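Local coordinates for neural-cadherin (Drosophila melanogaster, PDB 3UBF), which mediates calcium-dependent, homophilic cell-cell adhesion through its cadherin repeats, the part described here being a fragment with three of them, at residues 3-11 and 23-33. Sequence-based numbering, arbitrary orientation.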
ATOM      1  N   VAL A   3     -46.932  -8.038  -9.702  1.00 74.06           N
ATOM      2  CA  VAL A   3     -45.546  -7.706  -9.403  1.00 70.74           C
ATOM      3  C   VAL A   3     -45.392  -7.432  -7.910  1.00 68.94           C
ATOM      4  O   VAL A   3     -46.135  -6.635  -7.331  1.00 71.39           O
ATOM      5  CB  VAL A   3     -45.040  -6.486 -10.235  1.00 73.00           C
ATOM      6  CG1 VAL A   3     -43.638  -6.067  -9.804  1.00 69.70           C
ATOM      7  CG2 VAL A   3     -45.056  -6.802 -11.724  1.00 74.69           C
ATOM      8  N   ARG A   4     -44.427  -8.108  -7.301  1.00 65.24           N
ATOM      9  CA  ARG A   4     -44.120  -7.933  -5.894  1.00 63.86           C
ATOM     10  C   ARG A   4     -43.025  -6.886  -5.697  1.00 63.59           C
ATOM     11  O   ARG A   4     -42.207  -6.664  -6.606  1.00 62.95           O
ATOM     12  CB  ARG A   4     -43.671  -9.260  -5.292  1.00 60.78           C
ATOM     13  CG  ARG A   4     -44.779 -10.281  -5.150  1.00 62.24           C
ATOM     14  CD  ARG A   4     -44.241 -11.575  -4.578  1.00 60.61           C
ATOM     15  NE  ARG A   4     -45.278 -12.598  -4.529  1.00 62.57           N
ATOM     16  CZ  ARG A   4     -45.138 -13.787  -3.953  1.00 61.50           C
ATOM     17  NH1 ARG A   4     -43.996 -14.126  -3.357  1.00 58.19           N
ATOM     18  NH2 ARG A   4     -46.156 -14.634  -3.973  1.00 62.41           N
ATOM     19  N   PRO A   5     -43.002  -6.236  -4.509  1.00 64.19           N
ATOM     20  CA  PRO A   5     -41.922  -5.320  -4.148  1.00 63.72           C
ATOM     21  C   PRO A   5     -40.569  -5.952  -4.426  1.00 60.01           C
ATOM     22  O   PRO A   5     -40.337  -7.109  -4.068  1.00 57.51           O
ATOM     23  CB  PRO A   5     -42.110  -5.127  -2.634  1.00 64.16           C
ATOM     24  CG  PRO A   5     -43.075  -6.214  -2.204  1.00 64.02           C
ATOM     25  CD  PRO A   5     -43.965  -6.363  -3.402  1.00 65.49           C
ATOM     26  N   THR A   6     -39.705  -5.193  -5.089  1.00 60.07           N
ATOM     27  CA  THR A   6     -38.399  -5.658  -5.498  1.00 57.07           C
ATOM     28  C   THR A   6     -37.596  -6.084  -4.273  1.00 54.60           C
ATOM     29  O   THR A   6     -37.496  -5.344  -3.295  1.00 55.48           O
ATOM     30  CB  THR A   6     -37.669  -4.562  -6.302  1.00 58.76           C
ATOM     31  OG1 THR A   6     -38.422  -4.267  -7.481  1.00 60.69           O
ATOM     32  CG2 THR A   6     -36.266  -5.001  -6.698  1.00 55.72           C
ATOM     33  N   LYS A   7     -37.067  -7.303  -4.324  1.00 52.03           N
ATOM     34  CA  LYS A   7     -36.222  -7.828  -3.266  1.00 49.99           C
ATOM     35  C   LYS A   7     -34.841  -7.227  -3.431  1.00 49.60           C
ATOM     36  O   LYS A   7     -34.182  -7.473  -4.431  1.00 49.44           O
ATOM     37  CB  LYS A   7     -36.148  -9.356  -3.350  1.00 47.98           C
ATOM     38  CG  LYS A   7     -35.206  -9.995  -2.345  1.00 45.78           C
ATOM     39  CD  LYS A   7     -35.714  -9.825  -0.928  1.00 46.07           C
ATOM     40  CE  LYS A   7     -35.060 -10.837  -0.013  1.00 45.91           C
ATOM     41  NZ  LYS A   7     -35.429 -10.575   1.405  1.00 48.40           N
ATOM     42  N   ARG A   8     -34.431  -6.420  -2.461  1.00 50.41           N
ATOM     43  CA  ARG A   8     -33.107  -5.805  -2.450  1.00 50.71           C
ATOM     44  C   ARG A   8     -32.317  -6.399  -1.303  1.00 49.10           C
ATOM     45  O   ARG A   8     -32.837  -6.543  -0.200  1.00 49.61           O
ATOM     46  CB  ARG A   8     -33.205  -4.294  -2.270  1.00 53.57           C
ATOM     47  CG  ARG A   8     -33.793  -3.579  -3.465  1.00 57.40           C
ATOM     48  CD  ARG A   8     -33.971  -2.088  -3.200  1.00 63.92           C
ATOM     49  NE  ARG A   8     -34.390  -1.375  -4.407  1.00 68.32           N
ATOM     50  CZ  ARG A   8     -33.563  -1.013  -5.387  1.00 70.00           C
ATOM     51  NH1 ARG A   8     -32.264  -1.297  -5.312  1.00 68.15           N
ATOM     52  NH2 ARG A   8     -34.036  -0.370  -6.446  1.00 72.54           N
ATOM     53  N   ILE A   9     -31.066  -6.758  -1.568  1.00 47.54           N
ATOM     54  CA  ILE A   9     -30.244  -7.383  -0.555  1.00 46.14           C
ATOM     55  C   ILE A   9     -28.767  -7.236  -0.919  1.00 46.00           C
ATOM     56  O   ILE A   9     -28.396  -7.301  -2.088  1.00 45.58           O
ATOM     57  CB  ILE A   9     -30.684  -8.853  -0.332  1.00 44.43           C
ATOM     58  CG1 ILE A   9     -30.223  -9.372   1.027  1.00 44.84           C
ATOM     59  CG2 ILE A   9     -30.279  -9.740  -1.505  1.00 43.31           C
ATOM     60  CD1 ILE A   9     -30.890 -10.694   1.437  1.00 44.72           C
ATOM     61  N   GLU A  10     -27.943  -7.022   0.103  1.00 46.72           N
ATOM     62  CA  GLU A  10     -26.520  -6.767  -0.039  1.00 47.16           C
ATOM     63  C   GLU A  10     -25.695  -7.976   0.435  1.00 45.96           C
ATOM     64  O   GLU A  10     -25.887  -8.486   1.543  1.00 45.82           O
ATOM     65  CB  GLU A  10     -26.152  -5.519   0.774  1.00 49.69           C
ATOM     66  CG  GLU A  10     -24.787  -4.892   0.484  1.00 52.20           C
ATOM     67  CD  GLU A  10     -24.548  -3.634   1.317  1.00 58.77           C
ATOM     68  OE1 GLU A  10     -25.351  -2.671   1.219  1.00 62.07           O
ATOM     69  OE2 GLU A  10     -23.558  -3.603   2.084  1.00 61.16           O
ATOM     70  N   PHE A  11     -24.790  -8.432  -0.423  1.00 44.77           N
ATOM     71  CA  PHE A  11     -23.828  -9.462  -0.063  1.00 44.41           C
ATOM     72  C   PHE A  11     -22.441  -9.104  -0.580  1.00 45.11           C
ATOM     73  O   PHE A  11     -22.292  -8.327  -1.517  1.00 45.24           O
ATOM     74  CB  PHE A  11     -24.265 -10.836  -0.584  1.00 43.31           C
ATOM     75  CG  PHE A  11     -25.399 -11.429   0.184  1.00 42.46           C
ATOM     76  CD1 PHE A  11     -26.685 -11.427  -0.347  1.00 41.03           C
ATOM     77  CD2 PHE A  11     -25.195 -11.945   1.462  1.00 43.40           C
ATOM     78  CE1 PHE A  11     -27.750 -11.947   0.371  1.00 40.66           C
ATOM     79  CE2 PHE A  11     -26.267 -12.474   2.201  1.00 43.68           C
ATOM     80  CZ  PHE A  11     -27.546 -12.471   1.651  1.00 41.91           C
ATOM     81  N   VAL A  23     -27.450 -18.562  -0.570  1.00 44.89           N
ATOM     82  CA  VAL A  23     -27.125 -17.246  -0.046  1.00 44.07           C
ATOM     83  C   VAL A  23     -28.281 -16.701   0.789  1.00 43.40           C
ATOM     84  O   VAL A  23     -28.102 -16.252   1.925  1.00 43.93           O
ATOM     85  CB  VAL A  23     -26.725 -16.259  -1.162  1.00 43.51           C
ATOM     86  CG1 VAL A  23     -26.134 -14.991  -0.545  1.00 43.21           C
ATOM     87  CG2 VAL A  23     -25.688 -16.903  -2.090  1.00 44.78           C
ATOM     88  N   PHE A  24     -29.475 -16.751   0.232  1.00 42.31           N
ATOM     89  CA  PHE A  24     -30.621 -16.292   0.973  1.00 42.01           C
ATOM     90  C   PHE A  24     -31.877 -16.966   0.455  1.00 42.09           C
ATOM     91  O   PHE A  24     -31.904 -17.514  -0.658  1.00 41.82           O
ATOM     92  CB  PHE A  24     -30.739 -14.752   0.952  1.00 41.26           C
ATOM     93  CG  PHE A  24     -31.041 -14.176  -0.405  1.00 40.26           C
ATOM     94  CD1 PHE A  24     -32.341 -13.789  -0.735  1.00 40.96           C
ATOM     95  CD2 PHE A  24     -30.029 -14.021  -1.358  1.00 39.82           C
ATOM     96  CE1 PHE A  24     -32.628 -13.247  -2.002  1.00 40.58           C
ATOM     97  CE2 PHE A  24     -30.304 -13.497  -2.619  1.00 39.63           C
ATOM     98  CZ  PHE A  24     -31.604 -13.101  -2.942  1.00 39.35           C
ATOM     99  N   GLN A  25     -32.890 -16.921   1.310  1.00 42.52           N
ATOM    100  CA  GLN A  25     -34.198 -17.476   1.064  1.00 43.34           C
ATOM    101  C   GLN A  25     -35.133 -16.352   0.597  1.00 42.54           C
ATOM    102  O   GLN A  25     -35.330 -15.363   1.307  1.00 42.61           O
ATOM    103  CB  GLN A  25     -34.700 -18.100   2.374  1.00 44.82           C
ATOM    104  CG  GLN A  25     -36.097 -18.692   2.334  1.00 47.38           C
ATOM    105  CD  GLN A  25     -36.174 -19.859   1.406  1.00 49.21           C
ATOM    106  OE1 GLN A  25     -35.648 -20.933   1.708  1.00 51.70           O
ATOM    107  NE2 GLN A  25     -36.813 -19.662   0.250  1.00 48.18           N
ATOM    108  N   LEU A  26     -35.684 -16.494  -0.604  1.00 42.25           N
ATOM    109  CA  LEU A  26     -36.765 -15.634  -1.055  1.00 42.71           C
ATOM    110  C   LEU A  26     -38.034 -15.961  -0.260  1.00 44.11           C
ATOM    111  O   LEU A  26     -38.354 -17.138  -0.040  1.00 44.55           O
ATOM    112  CB  LEU A  26     -37.023 -15.833  -2.536  1.00 43.08           C
ATOM    113  CG  LEU A  26     -36.050 -15.130  -3.477  1.00 43.30           C
ATOM    114  CD1 LEU A  26     -36.178 -15.690  -4.882  1.00 42.81           C
ATOM    115  CD2 LEU A  26     -36.297 -13.623  -3.459  1.00 45.30           C
ATOM    116  N   GLU A  27     -38.741 -14.920   0.178  1.00 44.50           N
ATOM    117  CA  GLU A  27     -39.922 -15.103   1.010  1.00 45.69           C
ATOM    118  C   GLU A  27     -41.131 -15.431   0.159  1.00 46.62           C
ATOM    119  O   GLU A  27     -41.225 -15.027  -1.007  1.00 46.77           O
ATOM    120  CB  GLU A  27     -40.223 -13.862   1.843  1.00 46.78           C
ATOM    121  CG  GLU A  27     -39.016 -13.205   2.489  1.00 46.87           C
ATOM    122  CD  GLU A  27     -38.460 -12.091   1.635  1.00 47.08           C
ATOM    123  OE1 GLU A  27     -38.242 -12.322   0.423  1.00 46.31           O
ATOM    124  OE2 GLU A  27     -38.246 -10.983   2.176  1.00 48.28           O
ATOM    125  N   LYS A  28     -42.061 -16.158   0.761  1.00 47.50           N
ATOM    126  CA  LYS A  28     -43.302 -16.504   0.102  1.00 48.62           C
ATOM    127  C   LYS A  28     -44.490 -15.874   0.836  1.00 50.34           C
ATOM    128  O   LYS A  28     -44.495 -15.808   2.067  1.00 50.97           O
ATOM    129  CB  LYS A  28     -43.435 -18.021   0.037  1.00 48.86           C
ATOM    130  CG  LYS A  28     -43.338 -18.710   1.374  1.00 48.85           C
ATOM    131  CD  LYS A  28     -43.155 -20.201   1.195  1.00 48.77           C
ATOM    132  CE  LYS A  28     -42.966 -20.869   2.536  1.00 49.74           C
ATOM    133  NZ  LYS A  28     -43.022 -22.353   2.416  1.00 52.51           N
ATOM    134  N   GLU A  29     -45.482 -15.407   0.081  1.00 51.41           N
ATOM    135  CA  GLU A  29     -46.705 -14.866   0.683  1.00 53.63           C
ATOM    136  C   GLU A  29     -47.657 -15.963   1.128  1.00 55.15           C
ATOM    137  O   GLU A  29     -48.497 -15.749   2.008  1.00 57.59           O
ATOM    138  CB  GLU A  29     -47.411 -13.871  -0.243  1.00 55.08           C
ATOM    139  CG  GLU A  29     -47.196 -12.400   0.165  1.00 55.95           C
ATOM    140  CD  GLU A  29     -48.195 -11.894   1.234  1.00 58.74           C
ATOM    141  OE1 GLU A  29     -49.335 -12.419   1.329  1.00 60.17           O
ATOM    142  OE2 GLU A  29     -47.853 -10.942   1.975  1.00 58.01           O
ATOM    143  N   THR A  30     -47.536 -17.136   0.518  1.00 54.42           N
ATOM    144  CA  THR A  30     -48.327 -18.281   0.955  1.00 56.09           C
ATOM    145  C   THR A  30     -47.467 -19.533   1.021  1.00 54.57           C
ATOM    146  O   THR A  30     -46.431 -19.628   0.343  1.00 52.51           O
ATOM    147  CB  THR A  30     -49.650 -18.482   0.138  1.00 58.85           C
ATOM    148  OG1 THR A  30     -50.247 -19.737   0.480  1.00 61.38           O
ATOM    149  CG2 THR A  30     -49.404 -18.471  -1.345  1.00 59.14           C
ATOM    150  N   ASP A  31     -47.901 -20.470   1.861  1.00 55.68           N
ATOM    151  CA  ASP A  31     -47.121 -21.650   2.213  1.00 55.48           C
ATOM    152  C   ASP A  31     -46.647 -22.471   1.014  1.00 55.31           C
ATOM    153  O   ASP A  31     -45.491 -22.910   0.979  1.00 53.86           O
ATOM    154  CB  ASP A  31     -47.920 -22.533   3.177  1.00 58.07           C
ATOM    155  CG  ASP A  31     -47.148 -23.760   3.628  1.00 58.15           C
ATOM    156  OD1 ASP A  31     -45.937 -23.645   3.929  1.00 55.94           O
ATOM    157  OD2 ASP A  31     -47.756 -24.846   3.689  1.00 60.17           O
ATOM    158  N   LYS A  32     -47.537 -22.655   0.040  1.00 57.34           N
ATOM    159  CA  LYS A  32     -47.306 -23.584  -1.066  1.00 59.05           C
ATOM    160  C   LYS A  32     -46.770 -22.926  -2.349  1.00 57.75           C
ATOM    161  O   LYS A  32     -46.911 -23.464  -3.452  1.00 59.68           O
ATOM    162  CB  LYS A  32     -48.573 -24.417  -1.343  1.00 62.67           C
ATOM    163  CG  LYS A  32     -48.996 -25.358  -0.199  1.00 66.47           C
ATOM    164  CD  LYS A  32     -47.776 -26.026   0.461  1.00 68.39           C
ATOM    165  CE  LYS A  32     -48.162 -27.072   1.514  1.00 72.55           C
ATOM    166  NZ  LYS A  32     -46.947 -27.409   2.336  1.00 72.08           N
ATOM    167  N   GLU A  33     -46.134 -21.774  -2.210  1.00 55.33           N
ATOM    168  CA  GLU A  33     -45.548 -21.125  -3.373  1.00 54.47           C
ATOM    169  C   GLU A  33     -44.264 -21.811  -3.823  1.00 53.70           C
ATOM    170  O   GLU A  33     -43.458 -22.266  -2.998  1.00 52.97           O
ATOM    171  CB  GLU A  33     -45.325 -19.635  -3.115  1.00 52.68           C
ATOM    172  CG  GLU A  33     -46.629 -18.868  -3.156  1.00 54.56           C
ATOM    173  CD  GLU A  33     -46.496 -17.404  -2.807  1.00 53.49           C
ATOM    174  OE1 GLU A  33     -45.439 -16.967  -2.280  1.00 48.76           O
ATOM    175  OE2 GLU A  33     -47.478 -16.687  -3.084  1.00 55.58           O
TER
HETATM  176  O   HOH W   1     -33.991 -12.924   2.459  1.00 21.62           O
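F11, I9 and F24 carry the apolar half of this contact, which illustrates how strands at the borders of two sheets can pack without a backbone hydrogen bond between them. V23 sets CG1 almost exactly over the centre of the F11 ring, 3.4 Å from CG1 to the ring centroid, in a CH-pi contact. I9 makes a less centred CH-pi contact with F24: its CG2 lies over one face, displaced toward the rim, and CD1 continues along the ring to CG. The F11 and F24 rings are nearly parallel, with planes 21° apart, yet slid so far that they barely overlap; F11 CE1 comes to 3.5 Å from F24 CD2. F24 holds its ring between backbone N and carbonyl carbon (chi1 67°), a rotation that brings one face under I9 CG2. These contacts bridge the two facing sheets of a cadherin beta-sandwich: strand 3-12 borders one, beside strand 88-97, and strand 22-25 borders the other. The segments 3-11 and 23-25 run roughly antiparallel, their axes approaching to 9.4 Å. V92 and I94 also touch F24 from strand 88-97.

Two salt bridges secure the remainder. K7, bent at chi2 (67°), lays its CG against L26 CD2 before NZ forms a salt bridge with E27 OE2 at 2.9 Å, from above the carboxylate plane; a water links the same NZ to Q25 O. Further along, the extended R4 chain offers its guanidinium edge to E33 in the second salt bridge, NH2 donating to OE1 at 3.0 Å within the guanidinium plane. NH2 also approaches OE2 in a weak, more bent bond, while R4 NE pairs with D88. E33 OE1 accepts from E29 N as well, on the opposite face of the carboxylate from R4 NH2. Were E33 replaced by an alanine, R4 NH2 would probably lose its acidic mate and E29 N this acceptor.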